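Local coordinates for SnoN,Epimerase SnoN (Streptomyces nogalater, PDB 5EP9), which acts as a non-heme iron, 2-oxoglutarate-dependent epimerase in the biosynthesis of the polyketide nogalamycin, at residues A[146-151]-A[156-161]; A[99-104]-A[121-126]; A[37-40]-A[45-48]. All blocks are in the same frame, centred on the assembly; numbering follows the deposited sequence.

Contact 1: residues A[146-151]-A[156-161]. With AKG (2-oxoglutaric acid), chain E.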
ATOM      1  N   PHE A 146      -6.476  10.195   3.884  1.00 43.13           N
ATOM      2  CA  PHE A 146      -6.486  11.138   4.989  1.00 50.05           C
ATOM      3  C   PHE A 146      -5.329  10.958   5.947  1.00 46.46           C
ATOM      4  O   PHE A 146      -4.997  11.858   6.668  1.00 47.21           O
ATOM      5  CB  PHE A 146      -7.874  11.108   5.665  1.00 61.41           C
ATOM      6  CG  PHE A 146      -9.017  11.760   4.757  1.00 74.54           C
ATOM      7  CD1 PHE A 146      -8.853  11.924   3.331  1.00 78.38           C
ATOM      8  CD2 PHE A 146     -10.252  12.218   5.318  1.00 84.05           C
ATOM      9  CE1 PHE A 146      -9.838  12.495   2.521  1.00 78.30           C
ATOM     10  CE2 PHE A 146     -11.237  12.790   4.504  1.00 86.05           C
ATOM     11  CZ  PHE A 146     -11.024  12.926   3.112  1.00 87.51           C
ATOM     12  N   ALA A 147      -4.640   9.838   5.851  1.00 42.58           N
ATOM     13  CA  ALA A 147      -3.485   9.609   6.665  1.00 42.54           C
ATOM     14  C   ALA A 147      -2.133   9.953   5.988  1.00 41.37           C
ATOM     15  O   ALA A 147      -1.058   9.735   6.581  1.00 40.01           O
ATOM     16  CB  ALA A 147      -3.479   8.133   7.070  1.00 42.62           C
ATOM     17  N   PHE A 148      -2.205  10.377   4.730  1.00 37.56           N
ATOM     18  CA  PHE A 148      -1.010  10.724   3.914  1.00 34.80           C
ATOM     19  C   PHE A 148      -0.671  12.224   4.086  1.00 35.63           C
ATOM     20  O   PHE A 148      -1.468  13.095   3.727  1.00 34.54           O
ATOM     21  CB  PHE A 148      -1.213  10.389   2.438  1.00 32.93           C
ATOM     22  CG  PHE A 148      -1.334   8.923   2.124  1.00 30.87           C
ATOM     23  CD1 PHE A 148      -0.801   7.929   2.962  1.00 32.08           C
ATOM     24  CD2 PHE A 148      -1.964   8.515   0.980  1.00 28.97           C
ATOM     25  CE1 PHE A 148      -0.871   6.581   2.645  1.00 28.73           C
ATOM     26  CE2 PHE A 148      -2.015   7.197   0.663  1.00 28.60           C
ATOM     27  CZ  PHE A 148      -1.471   6.233   1.488  1.00 28.13           C
ATOM     28  N   PRO A 149       0.463  12.535   4.725  1.00 36.16           N
ATOM     29  CA  PRO A 149       0.865  13.893   4.903  1.00 37.62           C
ATOM     30  C   PRO A 149       1.565  14.513   3.669  1.00 37.22           C
ATOM     31  O   PRO A 149       2.645  15.098   3.761  1.00 37.27           O
ATOM     32  CB  PRO A 149       1.860  13.788   6.078  1.00 39.04           C
ATOM     33  CG  PRO A 149       2.618  12.543   5.726  1.00 37.45           C
ATOM     34  CD  PRO A 149       1.540  11.619   5.172  1.00 36.56           C
ATOM     35  N   PHE A 150       0.895  14.447   2.531  1.00 36.68           N
ATOM     36  CA  PHE A 150       1.381  15.156   1.366  1.00 36.27           C
ATOM     37  C   PHE A 150       0.200  15.676   0.526  1.00 36.91           C
ATOM     38  O   PHE A 150      -0.932  15.185   0.589  1.00 37.70           O
ATOM     39  CB  PHE A 150       2.373  14.300   0.582  1.00 35.50           C
ATOM     40  CG  PHE A 150       1.922  12.888   0.284  1.00 32.75           C
ATOM     41  CD1 PHE A 150       1.167  12.644  -0.843  1.00 32.01           C
ATOM     42  CD2 PHE A 150       2.299  11.827   1.071  1.00 31.63           C
ATOM     43  CE1 PHE A 150       0.758  11.382  -1.191  1.00 30.16           C
ATOM     44  CE2 PHE A 150       1.880  10.569   0.764  1.00 30.11           C
ATOM     45  CZ  PHE A 150       1.113  10.331  -0.364  1.00 29.57           C
ATOM     46  N   SER A 151       0.548  16.615  -0.312  1.00 36.33           N
ATOM     47  CA  SER A 151      -0.379  17.458  -1.079  1.00 35.81           C
ATOM     48  C   SER A 151      -1.214  16.680  -2.075  1.00 33.94           C
ATOM     49  O   SER A 151      -2.327  17.022  -2.318  1.00 33.33           O
ATOM     50  CB  SER A 151       0.450  18.593  -1.798  1.00 37.54           C
ATOM     51  OG  SER A 151       1.427  18.028  -2.679  1.00 37.49           O
ATOM     52  N   ALA A 156      -2.848   9.373  -4.607  1.00 30.43           N
ATOM     53  CA  ALA A 156      -1.858   8.354  -4.323  1.00 29.47           C
ATOM     54  C   ALA A 156      -2.417   6.967  -4.560  1.00 30.51           C
ATOM     55  O   ALA A 156      -3.648   6.724  -4.739  1.00 28.51           O
ATOM     56  CB  ALA A 156      -1.381   8.491  -2.927  1.00 28.78           C
ATOM     57  N   LEU A 157      -1.514   6.050  -4.647  1.00 29.71           N
ATOM     58  CA  LEU A 157      -1.898   4.618  -4.795  1.00 29.69           C
ATOM     59  C   LEU A 157      -0.947   3.654  -4.080  1.00 28.95           C
ATOM     60  O   LEU A 157       0.263   3.941  -3.930  1.00 28.09           O
ATOM     61  CB  LEU A 157      -2.077   4.194  -6.233  1.00 30.50           C
ATOM     62  CG  LEU A 157      -0.881   3.958  -7.105  1.00 32.02           C
ATOM     63  CD1 LEU A 157      -1.368   3.437  -8.464  1.00 33.54           C
ATOM     64  CD2 LEU A 157      -0.271   5.304  -7.395  1.00 33.83           C
ATOM     65  N   THR A 158      -1.511   2.511  -3.710  1.00 27.63           N
ATOM     66  CA  THR A 158      -0.841   1.522  -2.916  1.00 27.57           C
ATOM     67  C   THR A 158      -0.720   0.166  -3.676  1.00 27.29           C
ATOM     68  O   THR A 158      -1.681  -0.316  -4.172  1.00 28.84           O
ATOM     69  CB  THR A 158      -1.545   1.351  -1.593  1.00 27.58           C
ATOM     70  OG1 THR A 158      -1.501   2.577  -0.858  1.00 25.91           O
ATOM     71  CG2 THR A 158      -0.937   0.208  -0.778  1.00 27.98           C
ATOM     72  N   ALA A 159       0.492  -0.384  -3.768  1.00 25.51           N
ATOM     73  CA  ALA A 159       0.745  -1.745  -4.257  1.00 25.26           C
ATOM     74  C   ALA A 159       0.872  -2.724  -3.097  1.00 25.40           C
ATOM     75  O   ALA A 159       1.739  -2.562  -2.246  1.00 26.14           O
ATOM     76  CB  ALA A 159       2.019  -1.791  -5.058  1.00 26.80           C
ATOM     77  N   TRP A 160      -0.030  -3.705  -3.033  1.00 25.58           N
ATOM     78  CA  TRP A 160      -0.047  -4.678  -1.949  1.00 26.41           C
ATOM     79  C   TRP A 160       0.350  -6.000  -2.577  1.00 27.35           C
ATOM     80  O   TRP A 160      -0.355  -6.525  -3.440  1.00 27.50           O
ATOM     81  CB  TRP A 160      -1.448  -4.751  -1.356  1.00 26.69           C
ATOM     82  CG  TRP A 160      -1.692  -5.411  -0.020  1.00 25.44           C
ATOM     83  CD1 TRP A 160      -1.961  -4.772   1.155  1.00 25.30           C
ATOM     84  CD2 TRP A 160      -1.809  -6.799   0.236  1.00 24.73           C
ATOM     85  NE1 TRP A 160      -2.227  -5.684   2.130  1.00 26.40           N
ATOM     86  CE2 TRP A 160      -2.058  -6.941   1.619  1.00 25.10           C
ATOM     87  CE3 TRP A 160      -1.544  -7.958  -0.534  1.00 26.65           C
ATOM     88  CZ2 TRP A 160      -2.228  -8.159   2.220  1.00 26.46           C
ATOM     89  CZ3 TRP A 160      -1.699  -9.233   0.084  1.00 27.12           C
ATOM     90  CH2 TRP A 160      -2.062  -9.307   1.447  1.00 26.73           C
ATOM     91  N   VAL A 161       1.508  -6.491  -2.172  1.00 27.08           N
ATOM     92  CA  VAL A 161       2.128  -7.653  -2.870  1.00 26.41           C
ATOM     93  C   VAL A 161       2.047  -8.850  -1.947  1.00 26.29           C
ATOM     94  O   VAL A 161       2.600  -8.794  -0.814  1.00 26.48           O
ATOM     95  CB  VAL A 161       3.608  -7.343  -3.233  1.00 27.32           C
ATOM     96  CG1 VAL A 161       4.270  -8.490  -3.915  1.00 27.38           C
ATOM     97  CG2 VAL A 161       3.657  -6.125  -4.099  1.00 28.50           C
TER
HETATM   98  C1  AKG E 301      -3.459  -0.727   2.743  1.00 33.71           C
HETATM   99  O1  AKG E 301      -3.755   0.464   2.468  1.00 31.00           O
HETATM  100  O2  AKG E 301      -2.575  -1.359   2.115  1.00 32.30           O
HETATM  101  C2  AKG E 301      -4.205  -1.445   3.804  1.00 36.04           C
HETATM  102  O5  AKG E 301      -5.103  -0.840   4.424  1.00 33.13           O
HETATM  103  C3  AKG E 301      -3.803  -2.910   4.090  1.00 34.63           C
HETATM  104  C4  AKG E 301      -4.703  -3.683   5.049  1.00 35.26           C
HETATM  105  C5  AKG E 301      -4.286  -5.105   5.350  1.00 34.00           C
HETATM  106  O3  AKG E 301      -3.310  -5.594   4.751  1.00 35.19           O
HETATM  107  O4  AKG E 301      -4.904  -5.766   6.239  1.00 29.84           O
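Phe148 and Phe150 meet at one methyl group, Ala156 CB, just before strand 157-162. Phe148 CE2 lies 3.9 Å from Ala156 CB, which approaches that ring obliquely; Phe150 CE1 is 4.0 Å from Ala156 CB, which sits at this second ring's edge, in its plane. Phe150 reaches the methyl because its CG stands between the backbone N and the carbonyl carbon (chi1 49°), and one face of its ring takes Phe148 CB 3.5 Å above the plane. Further along the strand, Thr158 OG1 comes to the edge of the Phe148 ring, 4.3 Å from CZ, as a packing contact and not a hydrogen bond. The other Thr158 branch, CG2, packs 3.7 Å from O2 of 2-oxoglutarate. Two residues on, the indole of Trp160 presents its edge to the ligand: NE1 donates to O3 over 2.8 Å with an N-H...O angle of 161°. Replacing Trp160 with a phenylalanine would probably leave ligand O3 without this donor and let that carboxylate turn more freely. Thr139, Ser240 and Arg236 also bond the ligand, and His142, Asp144 and His225 hold the iron; Phe148 packs near Asp144. Both segments belong to the 14-202 part of the SnoN fusion, and the strand lies inside the larger sheet of what is, as in the PhyH family of the cupin clan, a double-stranded beta-helix. The chemistry therefore changes along 156-161, from apolar packing at Ala156, just ahead of the strand, to a nearly straight N-H...O bond at Trp160, consistent with a pocket that orients the co-substrate by its far carboxylate.

Contact 2: residues A[99-104]-A[121-126]; sequences RLATHP and FKLEVL
Leu123 of strand 118-128 points its side chain at the last turn of helix 95-101 and meets Ala101 and Leu100 mainly through its CD1 branch. That methyl is 3.8 Å from Ala101 CB and equally 3.8 Å from Ala101 N, so it rests against the helix backbone as well as the alanine side chain. The approach follows from the first torsion, which carries CG anti to the backbone N (chi1 -176°). Closer to the strand, Leu123 CB also approaches Ala101 CB, at 4.1 Å. Leu100 flanks the same methyl less tightly, its CG lying 4.3 Å from Leu123 CD1. No hydrogen bond crosses between the segments, and the small side chain of Ala101 agrees with the close approach, the CA atoms of Ala101 and Leu123 being 6.1 Å apart.

On the strand's other side, Lys122 points away from the helix and forms a salt bridge, Lys122 NZ to Glu124 OE2 at 3.2 Å, whose hydrogen bond is weak. Beyond the helix end, His103 occupies the N-cap of helix 104-114. The contact, in the 14-202 part of the SnoN fusion, packs a helix end on the larger sheet of the double-stranded beta-helix, whose strand 118-128 also gives Leu126 to the 2-oxoglutarate pocket. Tyr243 OH bonds to Ala101 O, tying the helix end to strand 236-245, with which Phe121 and Lys122 make a classic beta bulge opposite Val242. Strand 118-128 runs between strands 236-245 and 82-87, while helix 54-70 packs nearby, its Tyr60 against Leu100 and its Ala64 and Leu68 against Val125.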
ATOM      1  N   ARG A  99      14.577  -2.638  -3.061  1.00 36.80           N
ATOM      2  CA  ARG A  99      14.475  -3.162  -4.438  1.00 38.61           C
ATOM      3  C   ARG A  99      13.034  -3.532  -4.750  1.00 35.08           C
ATOM      4  O   ARG A  99      12.559  -3.366  -5.859  1.00 33.92           O
ATOM      5  CB  ARG A  99      15.386  -4.356  -4.736  1.00 41.46           C
ATOM      6  CG  ARG A  99      16.860  -3.909  -4.862  1.00 46.66           C
ATOM      7  CD  ARG A  99      17.823  -4.988  -5.341  1.00 49.77           C
ATOM      8  NE  ARG A  99      18.424  -5.675  -4.224  1.00 56.87           N
ATOM      9  CZ  ARG A  99      17.980  -6.804  -3.695  1.00 62.39           C
ATOM     10  NH1 ARG A  99      16.870  -7.428  -4.167  1.00 64.35           N
ATOM     11  NH2 ARG A  99      18.656  -7.286  -2.638  1.00 65.58           N
ATOM     12  N   LEU A 100      12.345  -4.083  -3.783  1.00 33.20           N
ATOM     13  CA  LEU A 100      10.907  -4.398  -4.007  1.00 32.73           C
ATOM     14  C   LEU A 100      10.058  -3.121  -4.205  1.00 32.84           C
ATOM     15  O   LEU A 100       9.145  -3.080  -5.035  1.00 32.68           O
ATOM     16  CB  LEU A 100      10.346  -5.314  -2.899  1.00 31.66           C
ATOM     17  CG  LEU A 100       8.893  -5.675  -2.953  1.00 29.90           C
ATOM     18  CD1 LEU A 100       8.507  -6.355  -4.250  1.00 30.81           C
ATOM     19  CD2 LEU A 100       8.582  -6.529  -1.756  1.00 30.66           C
ATOM     20  N   ALA A 101      10.313  -2.129  -3.367  1.00 32.25           N
ATOM     21  CA  ALA A 101       9.623  -0.829  -3.416  1.00 31.24           C
ATOM     22  C   ALA A 101       9.761  -0.113  -4.748  1.00 31.43           C
ATOM     23  O   ALA A 101       8.829   0.524  -5.231  1.00 31.55           O
ATOM     24  CB  ALA A 101      10.111   0.070  -2.313  1.00 31.04           C
ATOM     25  N   THR A 102      10.919  -0.290  -5.365  1.00 32.02           N
ATOM     26  CA  THR A 102      11.229   0.263  -6.679  1.00 32.86           C
ATOM     27  C   THR A 102      11.300  -0.771  -7.803  1.00 32.19           C
ATOM     28  O   THR A 102      11.744  -0.487  -8.873  1.00 32.12           O
ATOM     29  CB  THR A 102      12.562   1.062  -6.634  1.00 37.40           C
ATOM     30  OG1 THR A 102      13.590   0.219  -6.139  1.00 35.28           O
ATOM     31  CG2 THR A 102      12.421   2.244  -5.692  1.00 39.71           C
ATOM     32  N   HIS A 103      10.783  -1.964  -7.567  1.00 32.77           N
ATOM     33  CA  HIS A 103      10.730  -2.994  -8.532  1.00 34.27           C
ATOM     34  C   HIS A 103      10.307  -2.458  -9.902  1.00 36.40           C
ATOM     35  O   HIS A 103       9.249  -1.809 -10.027  1.00 38.23           O
ATOM     36  CB  HIS A 103       9.756  -4.059  -8.058  1.00 34.82           C
ATOM     37  CG  HIS A 103       9.851  -5.332  -8.814  1.00 37.24           C
ATOM     38  ND1 HIS A 103       9.240  -5.503 -10.038  1.00 38.44           N
ATOM     39  CD2 HIS A 103      10.552  -6.473  -8.571  1.00 37.57           C
ATOM     40  CE1 HIS A 103       9.558  -6.700 -10.509  1.00 40.05           C
ATOM     41  NE2 HIS A 103      10.342  -7.307  -9.633  1.00 38.17           N
ATOM     42  N   PRO A 104      11.024  -2.786 -10.946  1.00 36.79           N
ATOM     43  CA  PRO A 104      10.697  -2.151 -12.238  1.00 38.66           C
ATOM     44  C   PRO A 104       9.315  -2.410 -12.789  1.00 37.92           C
ATOM     45  O   PRO A 104       8.739  -1.537 -13.421  1.00 37.43           O
ATOM     46  CB  PRO A 104      11.783  -2.704 -13.260  1.00 40.01           C
ATOM     47  CG  PRO A 104      12.898  -3.183 -12.386  1.00 40.80           C
ATOM     48  CD  PRO A 104      12.319  -3.480 -10.978  1.00 39.52           C
ATOM     49  N   PHE A 121       6.855   6.752  -1.485  1.00 30.64           N
ATOM     50  CA  PHE A 121       6.646   7.401  -0.180  1.00 30.78           C
ATOM     51  C   PHE A 121       7.077   6.524   0.949  1.00 30.89           C
ATOM     52  O   PHE A 121       7.815   6.923   1.855  1.00 33.37           O
ATOM     53  CB  PHE A 121       5.155   7.814   0.030  1.00 29.91           C
ATOM     54  CG  PHE A 121       4.890   8.390   1.397  1.00 30.13           C
ATOM     55  CD1 PHE A 121       5.488   9.566   1.793  1.00 31.80           C
ATOM     56  CD2 PHE A 121       3.996   7.787   2.255  1.00 30.10           C
ATOM     57  CE1 PHE A 121       5.235  10.105   3.021  1.00 32.38           C
ATOM     58  CE2 PHE A 121       3.728   8.313   3.509  1.00 30.30           C
ATOM     59  CZ  PHE A 121       4.366   9.463   3.890  1.00 31.59           C
ATOM     60  N   LYS A 122       6.604   5.311   0.903  1.00 32.12           N
ATOM     61  CA  LYS A 122       7.080   4.272   1.873  1.00 34.86           C
ATOM     62  C   LYS A 122       6.709   2.849   1.476  1.00 33.13           C
ATOM     63  O   LYS A 122       5.766   2.623   0.667  1.00 32.37           O
ATOM     64  CB  LYS A 122       6.504   4.524   3.259  1.00 37.72           C
ATOM     65  CG  LYS A 122       5.018   4.275   3.251  1.00 40.35           C
ATOM     66  CD  LYS A 122       4.402   4.528   4.604  1.00 43.09           C
ATOM     67  CE  LYS A 122       2.961   4.260   4.364  1.00 44.83           C
ATOM     68  NZ  LYS A 122       2.269   4.331   5.635  1.00 48.15           N
ATOM     69  N   LEU A 123       7.485   1.895   1.996  1.00 30.69           N
ATOM     70  CA  LEU A 123       7.106   0.495   1.962  1.00 28.80           C
ATOM     71  C   LEU A 123       6.977  -0.037   3.363  1.00 29.32           C
ATOM     72  O   LEU A 123       7.878   0.158   4.181  1.00 29.08           O
ATOM     73  CB  LEU A 123       8.059  -0.327   1.162  1.00 28.60           C
ATOM     74  CG  LEU A 123       7.672  -1.832   0.997  1.00 27.73           C
ATOM     75  CD1 LEU A 123       8.056  -2.387  -0.345  1.00 28.74           C
ATOM     76  CD2 LEU A 123       8.239  -2.723   2.101  1.00 28.39           C
ATOM     77  N   GLU A 124       5.904  -0.771   3.603  1.00 29.40           N
ATOM     78  CA  GLU A 124       5.769  -1.560   4.868  1.00 31.46           C
ATOM     79  C   GLU A 124       5.707  -3.054   4.673  1.00 29.94           C
ATOM     80  O   GLU A 124       5.176  -3.509   3.690  1.00 30.25           O
ATOM     81  CB  GLU A 124       4.552  -1.084   5.639  1.00 31.23           C
ATOM     82  CG  GLU A 124       4.699   0.364   6.138  1.00 34.87           C
ATOM     83  CD  GLU A 124       3.351   0.940   6.718  1.00 37.63           C
ATOM     84  OE1 GLU A 124       2.268   0.349   6.493  1.00 40.69           O
ATOM     85  OE2 GLU A 124       3.392   1.917   7.471  1.00 37.19           O
ATOM     86  N   VAL A 125       6.215  -3.824   5.627  1.00 29.90           N
ATOM     87  CA  VAL A 125       6.065  -5.249   5.614  1.00 28.08           C
ATOM     88  C   VAL A 125       4.917  -5.593   6.543  1.00 28.52           C
ATOM     89  O   VAL A 125       5.006  -5.244   7.695  1.00 28.80           O
ATOM     90  CB  VAL A 125       7.341  -5.941   6.105  1.00 29.00           C
ATOM     91  CG1 VAL A 125       7.194  -7.446   6.178  1.00 28.77           C
ATOM     92  CG2 VAL A 125       8.528  -5.606   5.216  1.00 29.70           C
ATOM     93  N   LEU A 126       3.923  -6.364   6.080  1.00 27.53           N
ATOM     94  CA  LEU A 126       2.725  -6.603   6.879  1.00 29.44           C
ATOM     95  C   LEU A 126       2.612  -8.050   7.270  1.00 29.35           C
ATOM     96  O   LEU A 126       2.816  -8.908   6.460  1.00 27.93           O
ATOM     97  CB  LEU A 126       1.445  -6.166   6.172  1.00 29.80           C
ATOM     98  CG  LEU A 126       1.469  -4.782   5.554  1.00 30.78           C
ATOM     99  CD1 LEU A 126       0.133  -4.511   4.859  1.00 31.42           C
ATOM    100  CD2 LEU A 126       1.705  -3.714   6.579  1.00 30.94           C
TER

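Contact 3: residues A[37-40]-A[45-48]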
ATOM      1  N   ALA A  37      -5.736  -0.536 -16.891  1.00 37.40           N
ATOM      2  CA  ALA A  37      -5.830   0.842 -16.411  1.00 35.92           C
ATOM      3  C   ALA A  37      -7.338   1.275 -16.317  1.00 33.57           C
ATOM      4  O   ALA A  37      -7.706   2.037 -15.456  1.00 30.79           O
ATOM      5  CB  ALA A  37      -5.059   1.787 -17.311  1.00 37.38           C
ATOM      6  N   ALA A  38      -8.103   0.884 -17.291  1.00 33.20           N
ATOM      7  CA  ALA A  38      -9.505   1.268 -17.354  1.00 35.09           C
ATOM      8  C   ALA A  38     -10.274   0.646 -16.161  1.00 36.12           C
ATOM      9  O   ALA A  38     -11.064   1.300 -15.523  1.00 38.86           O
ATOM     10  CB  ALA A  38     -10.124   0.854 -18.676  1.00 36.33           C
ATOM     11  N   ARG A  39      -9.964  -0.596 -15.857  1.00 37.82           N
ATOM     12  CA  ARG A  39     -10.433  -1.257 -14.648  1.00 38.86           C
ATOM     13  C   ARG A  39     -10.028  -0.524 -13.396  1.00 35.72           C
ATOM     14  O   ARG A  39     -10.879  -0.227 -12.536  1.00 36.43           O
ATOM     15  CB  ARG A  39      -9.995  -2.725 -14.548  1.00 42.74           C
ATOM     16  CG  ARG A  39     -11.006  -3.695 -15.144  1.00 49.01           C
ATOM     17  CD  ARG A  39     -10.717  -5.169 -14.756  1.00 52.24           C
ATOM     18  NE  ARG A  39      -9.693  -5.646 -15.647  1.00 57.11           N
ATOM     19  CZ  ARG A  39      -8.611  -6.402 -15.340  1.00 64.48           C
ATOM     20  NH1 ARG A  39      -8.287  -6.843 -14.082  1.00 58.75           N
ATOM     21  NH2 ARG A  39      -7.793  -6.693 -16.356  1.00 63.47           N
ATOM     22  N   TYR A  40      -8.757  -0.180 -13.303  1.00 33.51           N
ATOM     23  CA  TYR A  40      -8.274   0.662 -12.154  1.00 31.65           C
ATOM     24  C   TYR A  40      -9.085   2.001 -11.991  1.00 30.06           C
ATOM     25  O   TYR A  40      -9.505   2.388 -10.920  1.00 28.66           O
ATOM     26  CB  TYR A  40      -6.800   0.948 -12.246  1.00 30.66           C
ATOM     27  CG  TYR A  40      -6.293   1.829 -11.142  1.00 29.26           C
ATOM     28  CD1 TYR A  40      -6.148   1.327  -9.866  1.00 28.27           C
ATOM     29  CD2 TYR A  40      -5.933   3.142 -11.357  1.00 28.92           C
ATOM     30  CE1 TYR A  40      -5.664   2.138  -8.834  1.00 28.05           C
ATOM     31  CE2 TYR A  40      -5.467   3.987 -10.304  1.00 29.24           C
ATOM     32  CZ  TYR A  40      -5.334   3.478  -9.078  1.00 28.90           C
ATOM     33  OH  TYR A  40      -4.912   4.214  -8.027  1.00 31.58           O
ATOM     34  N   TYR A  45      -9.374  -0.026  -7.857  1.00 26.43           N
ATOM     35  CA  TYR A  45      -8.373  -1.022  -7.561  1.00 26.52           C
ATOM     36  C   TYR A  45      -8.209  -1.895  -8.746  1.00 26.54           C
ATOM     37  O   TYR A  45      -9.086  -1.984  -9.581  1.00 26.59           O
ATOM     38  CB  TYR A  45      -8.757  -1.875  -6.321  1.00 28.90           C
ATOM     39  CG  TYR A  45      -9.805  -2.897  -6.637  1.00 30.24           C
ATOM     40  CD1 TYR A  45     -11.120  -2.526  -6.753  1.00 34.74           C
ATOM     41  CD2 TYR A  45      -9.449  -4.210  -6.940  1.00 32.69           C
ATOM     42  CE1 TYR A  45     -12.104  -3.467  -7.092  1.00 37.84           C
ATOM     43  CE2 TYR A  45     -10.410  -5.154  -7.242  1.00 36.01           C
ATOM     44  CZ  TYR A  45     -11.703  -4.775  -7.322  1.00 37.69           C
ATOM     45  OH  TYR A  45     -12.623  -5.669  -7.703  1.00 47.35           O
ATOM     46  N   VAL A  46      -7.123  -2.648  -8.753  1.00 26.29           N
ATOM     47  CA  VAL A  46      -6.974  -3.721  -9.736  1.00 28.46           C
ATOM     48  C   VAL A  46      -6.094  -4.823  -9.213  1.00 28.08           C
ATOM     49  O   VAL A  46      -5.120  -4.555  -8.424  1.00 30.29           O
ATOM     50  CB  VAL A  46      -6.517  -3.097 -11.070  1.00 31.65           C
ATOM     51  CG1 VAL A  46      -5.019  -2.855 -11.143  1.00 30.94           C
ATOM     52  CG2 VAL A  46      -6.979  -3.899 -12.216  1.00 34.52           C
ATOM     53  N   HIS A  47      -6.390  -6.034  -9.634  1.00 26.82           N
ATOM     54  CA  HIS A  47      -5.603  -7.205  -9.329  1.00 27.30           C
ATOM     55  C   HIS A  47      -4.676  -7.473 -10.505  1.00 27.99           C
ATOM     56  O   HIS A  47      -5.125  -7.597 -11.630  1.00 27.92           O
ATOM     57  CB  HIS A  47      -6.548  -8.412  -9.098  1.00 29.11           C
ATOM     58  CG  HIS A  47      -5.876  -9.734  -8.917  1.00 30.56           C
ATOM     59  ND1 HIS A  47      -6.460 -10.912  -9.277  1.00 33.77           N
ATOM     60  CD2 HIS A  47      -4.678 -10.075  -8.400  1.00 33.91           C
ATOM     61  CE1 HIS A  47      -5.680 -11.917  -8.976  1.00 34.10           C
ATOM     62  NE2 HIS A  47      -4.584 -11.430  -8.452  1.00 34.01           N
ATOM     63  N   VAL A  48      -3.403  -7.695 -10.207  1.00 27.43           N
ATOM     64  CA  VAL A  48      -2.406  -8.092 -11.234  1.00 30.93           C
ATOM     65  C   VAL A  48      -1.742  -9.381 -10.818  1.00 29.87           C
ATOM     66  O   VAL A  48      -0.925  -9.371  -9.912  1.00 32.09           O
ATOM     67  CB  VAL A  48      -1.276  -7.025 -11.483  1.00 33.18           C
ATOM     68  CG1 VAL A  48      -0.356  -7.441 -12.627  1.00 34.37           C
ATOM     69  CG2 VAL A  48      -1.878  -5.685 -11.836  1.00 35.73           C
TER
HETATM   70  O   HOH W   1      -9.094  -6.389 -10.710  1.00 37.50           O
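Arg39 lies across Val46 where helix 30-43 turns back into strand 45-48, an outermost strand of the larger sheet in this cupin-type double-stranded beta-helix. Both segments belong to the 14-202 part of the SnoN fusion. Starting at the backbone, Arg39 CB is 4.0 Å from Val46 CG2. The chain then bows outward, with Arg39 CG 5.0 Å from Val46 CG2 and Arg39 CD and NE both 4.7 Å from it, and a bend at chi3 (-81°) helps bring the end back. At the tip Arg39 CZ closes to 4.3 Å and Arg39 NH1 to 3.7 Å from Val46 CG2, so the arginine passes over that methyl and the two side chains cross at about a right angle. The guanidinium is oblique to both Val46 CG2 and His47 O.

Tyr40 supports the same corner from the buried side: its CB packs 4.2 Å from Val46 CB, and its CD1 lies 4.0 Å from Tyr45 CA. The Tyr45 ring instead stacks on Phe175, and His47 NE2 bonds to Asp215. No direct hydrogen bond joins helix and strand; a water in the plane of the guanidinium accepts weakly from Arg39 NH1 and, at 2.9 Å, from His47 N.

How the contacts relate
Contacts 1 and 2 are buried, their centres 12 Å apart, whereas contact 3 is only partly buried, with an exposed arginine at its edge. All three reach the larger antiparallel sheet and lie in one part of the fusion: contact 1 through an inner strand, contact 2 through another, contact 3 through an outermost one. Contacts 1 and 2 touch directly, Phe150 CE2 lying 3.8 Å from Phe121 CG. Contacts 1 and 3 touch where Tyr40 OH lies 3.4 Å from Leu157 CB; contacts 2 and 3 do not touch. Across the segments contacts 1 and 2 are both apolar packing, but the strand of contact 1 goes on to bond the ligand, while contact 3 adds a water-mediated link.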